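Local atomic coordinates of uncharacterized protein (Jannaschia sp. CCS1, PDB entry 2PYQ), a protein that is of unknown function but belongs to the DUF2853 family and folds as a small, all-helical protein. Residues V83-Y87 with V99-L103. Numbering follows the deposited sequence.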
ATOM      1  N   VAL A  83      -6.544  -7.014  -1.608  1.00 17.90           N
ATOM      2  CA  VAL A  83      -5.499  -6.198  -2.232  0.50 17.74           C
ATOM      3  C   VAL A  83      -4.226  -6.999  -2.438  1.00 18.96           C
ATOM      4  O   VAL A  83      -3.584  -6.811  -3.466  1.00 19.24           O
ATOM      5  CB  VAL A  83      -5.262  -4.842  -1.542  0.50 17.35           C
ATOM      6  CG1 VAL A  83      -6.562  -4.057  -1.505  0.50 16.97           C
ATOM      7  CG2 VAL A  83      -4.684  -5.011  -0.164  0.50 17.61           C
ATOM      8  N   ILE A  84      -3.890  -7.925  -1.515  1.00 19.79           N
ATOM      9  CA  ILE A  84      -2.704  -8.769  -1.682  1.00 20.05           C
ATOM     10  C   ILE A  84      -2.900  -9.694  -2.920  1.00 20.83           C
ATOM     11  O   ILE A  84      -1.987  -9.867  -3.707  1.00 21.22           O
ATOM     12  CB  ILE A  84      -2.384  -9.569  -0.419  1.00 22.51           C
ATOM     13  CG1 ILE A  84      -1.922  -8.646   0.698  1.00 21.94           C
ATOM     14  CG2 ILE A  84      -1.309 -10.628  -0.700  1.00 24.39           C
ATOM     15  CD1 ILE A  84      -0.635  -7.901   0.466  1.00 25.03           C
ATOM     16  N   GLU A  85      -4.100 -10.232  -3.077  1.00 20.84           N
ATOM     17  CA  GLU A  85      -4.430 -11.073  -4.238  1.00 22.66           C
ATOM     18  C   GLU A  85      -4.352 -10.276  -5.549  1.00 22.36           C
ATOM     19  O   GLU A  85      -3.821 -10.779  -6.559  1.00 24.71           O
ATOM     20  CB  GLU A  85      -5.812 -11.747  -4.075  1.00 22.44           C
ATOM     21  CG  GLU A  85      -6.252 -12.621  -5.248  1.00 26.36           C
ATOM     22  N   THR A  86      -4.858  -9.044  -5.530  1.00 19.76           N
ATOM     23  CA  THR A  86      -4.820  -8.130  -6.681  1.00 20.28           C
ATOM     24  C   THR A  86      -3.368  -7.835  -7.088  1.00 21.95           C
ATOM     25  O   THR A  86      -3.023  -7.941  -8.273  1.00 22.52           O
ATOM     26  CB  THR A  86      -5.576  -6.854  -6.414  1.00 19.97           C
ATOM     27  OG1 THR A  86      -6.966  -7.198  -6.226  1.00 23.53           O
ATOM     28  CG2 THR A  86      -5.466  -5.865  -7.570  1.00 20.78           C
ATOM     29  N   TYR A  87      -2.517  -7.544  -6.110  1.00 19.94           N
ATOM     30  CA  TYR A  87      -1.092  -7.250  -6.353  1.00 19.76           C
ATOM     31  C   TYR A  87      -0.446  -8.493  -6.989  1.00 23.20           C
ATOM     32  O   TYR A  87       0.371  -8.372  -7.917  1.00 24.11           O
ATOM     33  CB  TYR A  87      -0.370  -6.880  -5.055  1.00 19.80           C
ATOM     34  CG  TYR A  87       0.758  -5.855  -5.185  1.00 20.81           C
ATOM     35  CD1 TYR A  87       1.568  -5.738  -6.334  1.00 20.90           C
ATOM     36  CD2 TYR A  87       1.076  -5.045  -4.085  1.00 20.58           C
ATOM     37  CE1 TYR A  87       2.605  -4.809  -6.396  1.00 22.11           C
ATOM     38  CE2 TYR A  87       2.092  -4.142  -4.143  1.00 21.51           C
ATOM     39  CZ  TYR A  87       2.846  -4.007  -5.284  1.00 22.64           C
ATOM     40  OH  TYR A  87       3.883  -3.109  -5.328  1.00 23.67           O
ATOM     41  N   VAL A  99       0.372  -1.113  -1.329  1.00 19.46           N
ATOM     42  CA  VAL A  99      -0.649  -1.813  -0.508  1.00 18.50           C
ATOM     43  C   VAL A  99      -1.524  -0.814   0.245  1.00 17.83           C
ATOM     44  O   VAL A  99      -2.752  -0.926   0.246  1.00 17.42           O
ATOM     45  CB  VAL A  99       0.004  -2.821   0.457  1.00 18.48           C
ATOM     46  CG1 VAL A  99      -1.039  -3.430   1.438  1.00 18.42           C
ATOM     47  CG2 VAL A  99       0.713  -3.906  -0.351  1.00 18.90           C
ATOM     48  N   TYR A 100      -0.895   0.173   0.869  1.00 18.74           N
ATOM     49  CA  TYR A 100      -1.622   1.231   1.615  1.00 17.88           C
ATOM     50  C   TYR A 100      -2.518   2.039   0.684  1.00 18.39           C
ATOM     51  O   TYR A 100      -3.649   2.330   1.036  1.00 18.90           O
ATOM     52  CB  TYR A 100      -0.655   2.107   2.425  1.00 18.43           C
ATOM     53  CG  TYR A 100      -0.108   1.435   3.692  1.00 25.41           C
ATOM     54  CD1 TYR A 100      -0.162   0.040   3.897  1.00 27.14           C
ATOM     55  CD2 TYR A 100       0.551   2.210   4.665  1.00 28.02           C
ATOM     56  CE1 TYR A 100       0.345  -0.565   5.037  1.00 30.80           C
ATOM     57  CE2 TYR A 100       1.107   1.597   5.831  1.00 29.89           C
ATOM     58  CZ  TYR A 100       0.973   0.211   6.003  1.00 32.87           C
ATOM     59  OH  TYR A 100       1.496  -0.419   7.137  1.00 36.94           O
ATOM     60  N   TYR A 101      -2.030   2.383  -0.496  1.00 17.52           N
ATOM     61  CA  TYR A 101      -2.809   3.100  -1.493  1.00 17.37           C
ATOM     62  C   TYR A 101      -4.051   2.282  -1.849  1.00 19.32           C
ATOM     63  O   TYR A 101      -5.159   2.794  -1.855  1.00 17.97           O
ATOM     64  CB  TYR A 101      -1.967   3.353  -2.752  1.00 17.58           C
ATOM     65  CG  TYR A 101      -2.736   3.942  -3.918  1.00 17.59           C
ATOM     66  CD1 TYR A 101      -3.467   3.113  -4.801  1.00 17.62           C
ATOM     67  CD2 TYR A 101      -2.753   5.305  -4.150  1.00 17.95           C
ATOM     68  CE1 TYR A 101      -4.184   3.630  -5.866  1.00 18.10           C
ATOM     69  CE2 TYR A 101      -3.458   5.847  -5.227  1.00 19.04           C
ATOM     70  CZ  TYR A 101      -4.182   5.006  -6.076  1.00 21.10           C
ATOM     71  OH  TYR A 101      -4.889   5.562  -7.117  1.00 24.45           O
HETATM   72  N   MSE A 102      -3.838   0.998  -2.152  1.00 18.18           N
HETATM   73  CA  MSE A 102      -4.965   0.113  -2.550  0.50 16.99           C
HETATM   74  C   MSE A 102      -5.988  -0.035  -1.423  1.00 16.59           C
HETATM   75  O   MSE A 102      -7.179  -0.014  -1.702  1.00 16.48           O
HETATM   76  CB  MSE A 102      -4.473  -1.248  -3.059  0.50 16.85           C
HETATM   77  CG  MSE A 102      -3.939  -1.190  -4.476  0.50 17.28           C
HETATM   78 SE   MSE A 102      -3.710  -3.005  -5.186  0.38 23.71          SE
HETATM   79  CE  MSE A 102      -2.356  -3.043  -4.429  0.50 18.22           C
ATOM     80  N   LEU A 103      -5.541  -0.181  -0.191  1.00 16.74           N
ATOM     81  CA  LEU A 103      -6.466  -0.281   0.941  1.00 17.16           C
ATOM     82  C   LEU A 103      -7.265   1.022   1.125  1.00 19.02           C
ATOM     83  O   LEU A 103      -8.472   0.987   1.385  1.00 19.52           O
ATOM     84  CB  LEU A 103      -5.742  -0.631   2.232  1.00 17.76           C
ATOM     85  CG  LEU A 103      -5.165  -2.061   2.281  1.00 18.93           C
ATOM     86  CD1 LEU A 103      -4.214  -2.194   3.430  1.00 17.87           C
ATOM     87  CD2 LEU A 103      -6.298  -3.087   2.370  1.00 17.36           C
TER
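Two consecutive helices, 74-87 and 96-106, joined by a short loop, pack against each other in the all-helical DUF2853 fold. The segment axes approach to 10.2 Å. The N-to-C directions of the two segments differ by 122°, so these segments cross obliquely. The interface is apolar and mostly buried, and it lies near the centre of the chain. Val83, Met102 and Val99 contribute most of it.

The CA-to-CB bond of Val83 points toward 99-103. Its CG1 lies 3.8 Å from CB of Met102, and its CG2 lies 3.6 Å from CD2 of Leu103. The same CG2 is 4.3 Å from CG1 of Val99. One valine thus touches Val99, Met102 and Leu103, at positions i, i+3 and i+4 on one face of the helix. The backbones are closest here, with CA of Val83 6.3 Å from CA of Met102.

Met102 is a selenomethionine. Its side chain runs across toward the C-terminal end of helix 74-87. SE sits 4.1 Å from CG2 of Thr86, and CE of Met102 lies 4.0 Å from CD2 of Tyr87. Met102 also touches Leu16 of helix 4-18, so it joins this pair to that helix.

Val99 packs against Ile84 and Tyr87. CG2 of Val99 touches CD1 of Ile84, at 4.3 Å, and also the ring of Tyr87. The Tyr87 hydroxyl is hydrogen-bonded to Asp15 and to the backbone N of Tyr95, which ties the end of helix 74-87 to helix 4-18 and to the connecting loop. The ring meets Val99 by its edge, with CD2 of Tyr87 3.9 Å from CG2 of Val99.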